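Local coordinates for protein agmatinase (Burkholderia thailandensis, PDB 4DZ4) that probably hydrolyses agmatine to putrescine and urea, as a manganese-dependent enzyme of the arginase family with two metal ions in each subunit, at residues L33-R38 and D311-W316; S71-A76 and A304-A309; M132-G137 and Y143-A148. All coordinates share one frame; numbering follows the deposited sequence.

Contact 1: residues L33-R38 and D311-W316; sequences LSFMRR and DLLCLW
The loop that leads into edge strand 39-40 of the arginase-type sheet meets the C-terminal helix 300-323 here, where Phe35 and Met36 touch Leu313. One methyl of the helix does the touching. Leu313 CD1 lies at the rim of the Phe35 ring, in the ring plane, 3.9 Å from CE2. The ring reaches the helix because Phe35 CG is anti to the backbone N (chi1 -177°). The same methyl has Met36 SD at 4.3 Å, a looser contact, so ring edge and sulfur share one branch of the leucine. All three residues are buried, and the contact is van der Waals, made by a ring edge, a thioether sulfur and a leucine methyl.

Bonds inside the loop help to set its shape. Ser34 OG donates to Arg38 O at 2.7 Å, in the carbonyl plane and on a lone pair. Arg37 N bonds to Ser34 O and Arg38 N to Phe35 O. From outside, Asp100 OD2 holds Phe35 N and Ser77 OG holds Met36 N. Leu313 also packs on Val98 and Leu133, from strands 98-103 and 131-136. Helix 300-323 covers one face of the parallel sheet, as in the three-layer alpha/beta/alpha fold of arginases, and the loop packs on it.

Contact 2: residues S71-A76 and A304-A309; sequences SAVRAA and AAAHVA
Val73 sits against Ala305 and Ala306 where helix 69-76 crosses helix 300-323. The axes of segments 71-76 and 304-309 approach to 8.5 Å at a crossing angle of -78°. Such a close approach is possible because alanine faces the crossing point.

The tight part is centred on Val73 and Ala306, whose CA atoms are 5.5 Å apart. The two valine branches divide the work. Val73 CG1, anti to the backbone N (chi1 176°), lies over the backbone of Ala306, 4.0 Å from its CA. Val73 CG2 meets Ala305 CB at 3.9 Å. In return, Ala306 CB rests against the main chain of the shorter helix, 3.9 Å from both Val73 O and Ala76 O.

The methyl pair is looser, with Ala76 CB and Ala306 CB 4.4 Å apart. Ala76 also packs on Ala302 and Ile303. The outer side of helix 69-76 is partly exposed, though Ala72 there touches Ala302. The CB of Arg74 is directed away from segment 304-309, and its guanidinium makes salt bridges to Asp100 and Asp103.

Ala305 also packs on Val288 of strand 282-289. His307 and Val308 touch Leu272 of helix 268-276. Helix 300-323 is thus set between the sheet, helix 268-276 and the crossing helix 69-76.

Contact 3: residues M132-G137 and Y143-A148; sequences MLTLGG and YPLLIA
Leu145 overlaps Thr134 with one methyl and Met132 with the other, and so joins helix 142-153 to strand 131-136. The leucine and threonine meet end-on. Leu145 CD1 is 3.9 Å from Thr134 CB and 3.9 Å from Thr134 CG2. The threonine hydroxyl lies alongside, with OG1 4.0 Å from the same CD1. The leucine methyl therefore sits over the branch point of the threonine, in contact with both of its arms. This is van der Waals packing, although one of the two arms is polar.

The second methyl, Leu145 CD2, meets the terminal methyl of Met132, with CE at 4.0 Å. These two side chains run obliquely to each other. The methionine is extended at chi2 and bent at chi3 (69°), and the bend brings CE round toward Leu145 CD2. Both strand residues point toward the helix, two positions apart on one face of the strand. Leu133, between them, faces helix 300-323, where it packs on Ala309, Leu312, Leu313 and Trp316.

All three touching residues are buried. Strand 131-136 and helix 142-153 form a beta-alpha unit of the parallel alpha/beta fold. The short loop after the C-terminal end of the strand carries His139, a manganese ligand, at the usual location of active sites in such folds. The side chain of Leu145 is about 8 Å from that of His139 and about 12 Å from a bound manganese ion.

Strand 131-136 lies between strands 49-54 and 282-289 in the parallel sheet. Leu133 bonds through its backbone to Val50 and Ser52, and Thr134 to Ala286 and Val288. Helix 114-126 flanks the contact, with Ala122 against Met132 and Ala148, while helix 182-188 packs on Tyr143 and Leu146.

In the fold
All three contacts are buried, without polar bonds between their segments. Contacts 1 and 2 share helix 300-323 and touch directly: Phe35 CZ lies 3.4 Å from Ala309 CB. Contact 3 lies across strand 131-136 from them, on the face that Leu145 covers. Leu133 links the two sides, with its CD2 3.6 Å from Leu313 CD2 of contact 1. Their packing differs. Contact 1 uses a ring edge and a sulfur from an irregular loop. Contact 2 uses small alanines at a close helix crossing. Contact 3 uses a methionine, a threonine and a leucine between strand and helix, and its connection carries a metal ligand. Along the chain, contact 3 lies within the loop that contact 2 closes, and contact 2 within that of contact 1.

Contact 1: residues L33-R38 and D311-W316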
loop_
_atom_site.group_PDB
_atom_site.type_symbol
_atom_site.label_atom_id
_atom_site.label_comp_id
_atom_site.label_asym_id
_atom_site.label_seq_id
_atom_site.Cartn_x
_atom_site.Cartn_y
_atom_site.Cartn_z
ATOM N N LEU B 33 16.603 -9.319 -14.786
ATOM C CA LEU B 33 16.304 -7.893 -14.618
ATOM C C LEU B 33 17.575 -7.024 -14.481
ATOM O O LEU B 33 17.741 -6.291 -13.498
ATOM C CB LEU B 33 15.400 -7.694 -13.378
ATOM C CG LEU B 33 14.045 -8.423 -13.390
ATOM C CD1 LEU B 33 13.370 -8.374 -12.013
ATOM C CD2 LEU B 33 13.109 -7.884 -14.489
ATOM N N SER B 34 18.462 -7.064 -15.479
ATOM C CA SER B 34 19.544 -6.061 -15.535
ATOM C C SER B 34 18.977 -4.766 -16.120
ATOM O O SER B 34 17.856 -4.752 -16.642
ATOM C CB SER B 34 20.677 -6.561 -16.430
ATOM O OG SER B 34 20.146 -6.715 -17.737
ATOM N N PHE B 35 19.717 -3.667 -16.019
ATOM C CA PHE B 35 19.180 -2.419 -16.509
ATOM C C PHE B 35 18.972 -2.451 -18.022
ATOM O O PHE B 35 19.907 -2.675 -18.774
ATOM C CB PHE B 35 20.031 -1.194 -16.137
ATOM C CG PHE B 35 19.399 0.084 -16.599
ATOM C CD1 PHE B 35 18.342 0.654 -15.866
ATOM C CD2 PHE B 35 19.781 0.665 -17.815
ATOM C CE1 PHE B 35 17.714 1.803 -16.337
ATOM C CE2 PHE B 35 19.164 1.817 -18.287
ATOM C CZ PHE B 35 18.120 2.386 -17.552
ATOM N N MET B 36 17.737 -2.224 -18.450
ATOM C CA MET B 36 17.345 -2.308 -19.871
ATOM C C MET B 36 17.850 -3.597 -20.515
ATOM O O MET B 36 18.187 -3.635 -21.712
ATOM C CB MET B 36 17.757 -1.037 -20.666
ATOM C CG MET B 36 16.790 0.107 -20.396
ATOM S SD MET B 36 17.193 1.591 -21.298
ATOM C CE MET B 36 16.481 1.182 -22.898
ATOM N N ARG B 37 17.871 -4.665 -19.718
ATOM C CA ARG B 37 18.266 -6.018 -20.177
ATOM C C ARG B 37 19.686 -6.143 -20.700
ATOM O O ARG B 37 19.987 -7.122 -21.375
ATOM C CB ARG B 37 17.309 -6.576 -21.262
ATOM C CG ARG B 37 15.822 -6.386 -20.960
ATOM C CD ARG B 37 15.391 -7.147 -19.716
ATOM N NE ARG B 37 13.926 -7.201 -19.718
ATOM C CZ ARG B 37 13.198 -8.021 -18.969
ATOM N NH1 ARG B 37 13.782 -8.835 -18.099
ATOM N NH2 ARG B 37 11.874 -8.027 -19.102
ATOM N N ARG B 38 20.533 -5.157 -20.429
ATOM C CA ARG B 38 21.898 -5.181 -20.924
ATOM C C ARG B 38 22.730 -6.322 -20.309
ATOM O O ARG B 38 22.421 -6.844 -19.218
ATOM C CB ARG B 38 22.576 -3.803 -20.748
ATOM C CG ARG B 38 21.945 -2.663 -21.551
ATOM C CD ARG B 38 21.258 -3.119 -22.854
ATOM N NE ARG B 38 22.167 -3.730 -23.794
ATOM C CZ ARG B 38 21.790 -4.514 -24.808
ATOM N NH1 ARG B 38 22.714 -5.003 -25.585
ATOM N NH2 ARG B 38 20.505 -4.841 -25.014
ATOM N N ASP B 311 17.244 8.020 -21.505
ATOM C CA ASP B 311 17.570 9.199 -22.310
ATOM C C ASP B 311 19.041 9.588 -22.259
ATOM O O ASP B 311 19.584 10.017 -23.279
ATOM C CB ASP B 311 16.631 10.355 -21.962
ATOM C CG ASP B 311 15.217 10.122 -22.517
ATOM O OD1 ASP B 311 15.091 9.497 -23.592
ATOM O OD2 ASP B 311 14.228 10.572 -21.891
ATOM N N LEU B 312 19.689 9.414 -21.104
ATOM C CA LEU B 312 21.142 9.605 -21.008
ATOM C C LEU B 312 21.898 8.650 -21.947
ATOM O O LEU B 312 22.821 9.075 -22.663
ATOM C CB LEU B 312 21.631 9.472 -19.543
ATOM C CG LEU B 312 21.118 10.611 -18.637
ATOM C CD1 LEU B 312 21.286 10.243 -17.175
ATOM C CD2 LEU B 312 21.860 11.916 -18.955
ATOM N N LEU B 313 21.513 7.368 -21.959
ATOM C CA LEU B 313 22.105 6.427 -22.935
ATOM C C LEU B 313 21.920 6.914 -24.378
ATOM O O LEU B 313 22.829 6.806 -25.183
ATOM C CB LEU B 313 21.537 5.007 -22.812
ATOM C CG LEU B 313 21.850 4.380 -21.441
ATOM C CD1 LEU B 313 21.224 2.995 -21.328
ATOM C CD2 LEU B 313 23.351 4.272 -21.267
ATOM N N CYS B 314 20.740 7.421 -24.691
ATOM C CA CYS B 314 20.457 7.831 -26.055
ATOM C C CYS B 314 21.302 9.032 -26.441
ATOM O O CYS B 314 21.747 9.118 -27.584
ATOM C CB CYS B 314 18.952 8.091 -26.217
ATOM S SG CYS B 314 17.962 6.580 -26.193
ATOM N N LEU B 315 21.535 9.941 -25.488
ATOM C CA LEU B 315 22.424 11.087 -25.720
ATOM C C LEU B 315 23.817 10.590 -26.086
ATOM O O LEU B 315 24.411 11.073 -27.058
ATOM C CB LEU B 315 22.501 12.017 -24.523
ATOM C CG LEU B 315 21.227 12.840 -24.242
ATOM C CD1 LEU B 315 21.356 13.529 -22.890
ATOM C CD2 LEU B 315 21.022 13.870 -25.341
ATOM N N TRP B 316 24.320 9.611 -25.331
ATOM C CA TRP B 316 25.612 9.018 -25.687
ATOM C C TRP B 316 25.631 8.306 -27.027
ATOM O O TRP B 316 26.639 8.385 -27.743
ATOM C CB TRP B 316 26.135 8.125 -24.562
ATOM C CG TRP B 316 26.729 8.896 -23.403
ATOM C CD1 TRP B 316 27.666 9.940 -23.438
ATOM C CD2 TRP B 316 26.468 8.670 -21.967
ATOM N NE1 TRP B 316 27.973 10.372 -22.161
ATOM C CE2 TRP B 316 27.299 9.646 -21.234
ATOM C CE3 TRP B 316 25.658 7.796 -21.252
ATOM C CZ2 TRP B 316 27.289 9.728 -19.835
ATOM C CZ3 TRP B 316 25.659 7.885 -19.842
ATOM C CH2 TRP B 316 26.486 8.809 -19.158
#

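Contact 2: residues S71-A76 and A304-A309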
loop_
_atom_site.group_PDB
_atom_site.type_symbol
_atom_site.label_atom_id
_atom_site.label_comp_id
_atom_site.label_asym_id
_atom_site.label_seq_id
_atom_site.Cartn_x
_atom_site.Cartn_y
_atom_site.Cartn_z
ATOM N N SER B 71 18.114 -1.699 -7.586
ATOM C CA SER B 71 17.258 -2.824 -7.978
ATOM C C SER B 71 15.916 -2.314 -8.486
ATOM O O SER B 71 15.337 -2.893 -9.400
ATOM C CB SER B 71 17.080 -3.831 -6.812
ATOM O OG SER B 71 16.461 -3.232 -5.693
ATOM N N ALA B 72 15.407 -1.248 -7.860
ATOM C CA ALA B 72 14.094 -0.715 -8.245
ATOM C C ALA B 72 14.153 -0.128 -9.650
ATOM O O ALA B 72 13.227 -0.315 -10.446
ATOM C CB ALA B 72 13.616 0.335 -7.241
ATOM N N VAL B 73 15.221 0.597 -9.948
ATOM C CA VAL B 73 15.364 1.207 -11.270
ATOM C C VAL B 73 15.555 0.118 -12.353
ATOM O O VAL B 73 14.953 0.207 -13.423
ATOM C CB VAL B 73 16.503 2.244 -11.293
ATOM C CG1 VAL B 73 16.689 2.805 -12.718
ATOM C CG2 VAL B 73 16.158 3.379 -10.320
ATOM N N ARG B 74 16.359 -0.910 -12.065
ATOM C CA ARG B 74 16.452 -2.045 -12.975
ATOM C C ARG B 74 15.091 -2.678 -13.287
ATOM O O ARG B 74 14.751 -2.878 -14.458
ATOM C CB ARG B 74 17.428 -3.106 -12.451
ATOM C CG ARG B 74 18.865 -2.637 -12.492
ATOM C CD ARG B 74 19.749 -3.710 -11.896
ATOM N NE ARG B 74 21.185 -3.366 -11.984
ATOM C CZ ARG B 74 21.993 -3.019 -10.974
ATOM N NH1 ARG B 74 21.585 -2.996 -9.690
ATOM N NH2 ARG B 74 23.266 -2.765 -11.243
ATOM N N ALA B 75 14.313 -2.991 -12.243
ATOM C CA ALA B 75 12.993 -3.587 -12.435
ATOM C C ALA B 75 12.075 -2.666 -13.243
ATOM O O ALA B 75 11.269 -3.143 -14.039
ATOM C CB ALA B 75 12.346 -3.942 -11.092
ATOM N N ALA B 76 12.187 -1.354 -13.032
ATOM C CA ALA B 76 11.333 -0.396 -13.711
ATOM C C ALA B 76 11.720 -0.141 -15.161
ATOM O O ALA B 76 11.013 0.598 -15.862
ATOM C CB ALA B 76 11.352 0.926 -12.947
ATOM N N ALA B 304 10.144 6.681 -13.708
ATOM C CA ALA B 304 10.655 7.974 -14.153
ATOM C C ALA B 304 12.203 7.983 -14.163
ATOM O O ALA B 304 12.812 8.495 -15.106
ATOM C CB ALA B 304 10.088 9.113 -13.316
ATOM N N ALA B 305 12.824 7.439 -13.116
ATOM C CA ALA B 305 14.296 7.350 -13.017
ATOM C C ALA B 305 14.873 6.542 -14.181
ATOM O O ALA B 305 15.897 6.942 -14.775
ATOM C CB ALA B 305 14.688 6.694 -11.696
ATOM N N ALA B 306 14.222 5.410 -14.496
ATOM C CA ALA B 306 14.652 4.558 -15.630
ATOM C C ALA B 306 14.565 5.320 -16.967
ATOM O O ALA B 306 15.471 5.193 -17.803
ATOM C CB ALA B 306 13.862 3.254 -15.685
ATOM N N HIS B 307 13.527 6.150 -17.128
ATOM C CA HIS B 307 13.390 6.982 -18.356
ATOM C C HIS B 307 14.554 7.949 -18.451
ATOM O O HIS B 307 15.111 8.138 -19.531
ATOM C CB HIS B 307 12.072 7.768 -18.349
ATOM C CG HIS B 307 10.892 7.015 -18.925
ATOM N ND1 HIS B 307 10.465 7.199 -20.219
ATOM C CD2 HIS B 307 10.045 6.067 -18.357
ATOM C CE1 HIS B 307 9.379 6.416 -20.442
ATOM N NE2 HIS B 307 9.111 5.734 -19.294
ATOM N N VAL B 308 14.899 8.614 -17.342
ATOM C CA VAL B 308 16.043 9.565 -17.330
ATOM C C VAL B 308 17.314 8.838 -17.778
ATOM O O VAL B 308 18.028 9.308 -18.665
ATOM C CB VAL B 308 16.213 10.270 -15.966
ATOM C CG1 VAL B 308 17.519 11.106 -15.922
ATOM C CG2 VAL B 308 14.977 11.136 -15.696
ATOM N N ALA B 309 17.536 7.657 -17.213
ATOM C CA ALA B 309 18.735 6.866 -17.509
ATOM C C ALA B 309 18.722 6.456 -18.979
ATOM O O ALA B 309 19.761 6.500 -19.648
ATOM C CB ALA B 309 18.793 5.630 -16.598
#

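Contact 3: residues M132-G137 and Y143-A148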
loop_
_atom_site.group_PDB
_atom_site.type_symbol
_atom_site.label_atom_id
_atom_site.label_comp_id
_atom_site.label_asym_id
_atom_site.label_seq_id
_atom_site.Cartn_x
_atom_site.Cartn_y
_atom_site.Cartn_z
ATOM N N MET B 132 30.391 6.258 -17.287
ATOM C CA MET B 132 29.620 5.690 -16.171
ATOM C C MET B 132 28.233 6.302 -16.102
ATOM O O MET B 132 28.090 7.520 -16.101
ATOM C CB MET B 132 30.314 5.897 -14.821
ATOM C CG MET B 132 31.586 5.088 -14.679
ATOM S SD MET B 132 32.316 5.315 -13.042
ATOM C CE MET B 132 31.133 4.495 -11.960
ATOM N N LEU B 133 27.223 5.438 -16.087
ATOM C CA LEU B 133 25.857 5.840 -15.722
ATOM C C LEU B 133 25.519 5.101 -14.418
ATOM O O LEU B 133 25.321 3.879 -14.415
ATOM C CB LEU B 133 24.905 5.420 -16.852
ATOM C CG LEU B 133 23.431 5.767 -16.645
ATOM C CD1 LEU B 133 23.253 7.197 -16.219
ATOM C CD2 LEU B 133 22.606 5.464 -17.909
ATOM N N THR B 134 25.498 5.828 -13.307
ATOM C CA THR B 134 25.422 5.173 -12.006
ATOM C C THR B 134 24.034 5.366 -11.382
ATOM O O THR B 134 23.472 6.448 -11.447
ATOM C CB THR B 134 26.538 5.696 -11.089
ATOM O OG1 THR B 134 27.803 5.552 -11.764
ATOM C CG2 THR B 134 26.614 4.875 -9.780
ATOM N N LEU B 135 23.499 4.291 -10.811
ATOM C CA LEU B 135 22.162 4.318 -10.180
ATOM C C LEU B 135 22.382 4.324 -8.675
ATOM O O LEU B 135 23.063 3.433 -8.157
ATOM C CB LEU B 135 21.376 3.066 -10.573
ATOM C CG LEU B 135 21.254 2.805 -12.080
ATOM C CD1 LEU B 135 20.482 1.497 -12.379
ATOM C CD2 LEU B 135 20.604 4.017 -12.754
ATOM N N GLY B 136 21.799 5.310 -7.986
ATOM C CA GLY B 136 21.853 5.366 -6.544
ATOM C C GLY B 136 20.669 4.619 -5.898
ATOM O O GLY B 136 19.783 4.143 -6.583
ATOM N N GLY B 137 20.606 4.548 -4.563
ATOM C CA GLY B 137 21.612 5.117 -3.671
ATOM C C GLY B 137 21.345 6.597 -3.403
ATOM O O GLY B 137 20.782 7.333 -4.236
ATOM N N TYR B 143 29.689 12.525 -4.781
ATOM C CA TYR B 143 30.957 13.115 -4.370
ATOM C C TYR B 143 32.148 12.189 -4.700
ATOM O O TYR B 143 33.035 12.585 -5.448
ATOM C CB TYR B 143 30.880 13.529 -2.884
ATOM C CG TYR B 143 32.153 14.058 -2.299
ATOM C CD1 TYR B 143 32.914 15.050 -2.960
ATOM C CD2 TYR B 143 32.593 13.609 -1.045
ATOM C CE1 TYR B 143 34.093 15.533 -2.403
ATOM C CE2 TYR B 143 33.789 14.072 -0.493
ATOM C CZ TYR B 143 34.512 15.060 -1.173
ATOM O OH TYR B 143 35.664 15.529 -0.601
ATOM N N PRO B 144 32.164 10.935 -4.193
ATOM C CA PRO B 144 33.306 10.116 -4.628
ATOM C C PRO B 144 33.322 9.826 -6.133
ATOM O O PRO B 144 34.399 9.671 -6.728
ATOM C CB PRO B 144 33.140 8.795 -3.833
ATOM C CG PRO B 144 31.750 8.870 -3.222
ATOM C CD PRO B 144 31.478 10.341 -3.035
ATOM N N LEU B 145 32.145 9.816 -6.770
ATOM C CA LEU B 145 32.108 9.638 -8.221
ATOM C C LEU B 145 32.789 10.817 -8.905
ATOM O O LEU B 145 33.567 10.613 -9.848
ATOM C CB LEU B 145 30.662 9.474 -8.727
ATOM C CG LEU B 145 29.960 8.153 -8.335
ATOM C CD1 LEU B 145 28.518 8.157 -8.843
ATOM C CD2 LEU B 145 30.701 6.910 -8.862
ATOM N N LEU B 146 32.532 12.031 -8.426
ATOM C CA LEU B 146 33.185 13.216 -8.976
ATOM C C LEU B 146 34.704 13.193 -8.746
ATOM O O LEU B 146 35.474 13.621 -9.594
ATOM C CB LEU B 146 32.584 14.496 -8.391
ATOM C CG LEU B 146 31.195 14.862 -8.913
ATOM C CD1 LEU B 146 30.640 15.973 -8.035
ATOM C CD2 LEU B 146 31.210 15.269 -10.402
ATOM N N ILE B 147 35.130 12.717 -7.583
ATOM C CA ILE B 147 36.573 12.591 -7.305
ATOM C C ILE B 147 37.231 11.758 -8.399
ATOM O O ILE B 147 38.239 12.169 -8.986
ATOM C CB ILE B 147 36.839 11.978 -5.903
ATOM C CG1 ILE B 147 36.434 12.992 -4.823
ATOM C CG2 ILE B 147 38.301 11.542 -5.741
ATOM C CD1 ILE B 147 36.369 12.413 -3.426
ATOM N N ALA B 148 36.645 10.593 -8.686
ATOM C CA ALA B 148 37.226 9.670 -9.648
ATOM C C ALA B 148 37.144 10.263 -11.061
ATOM O O ALA B 148 38.089 10.142 -11.851
ATOM C CB ALA B 148 36.493 8.333 -9.574
#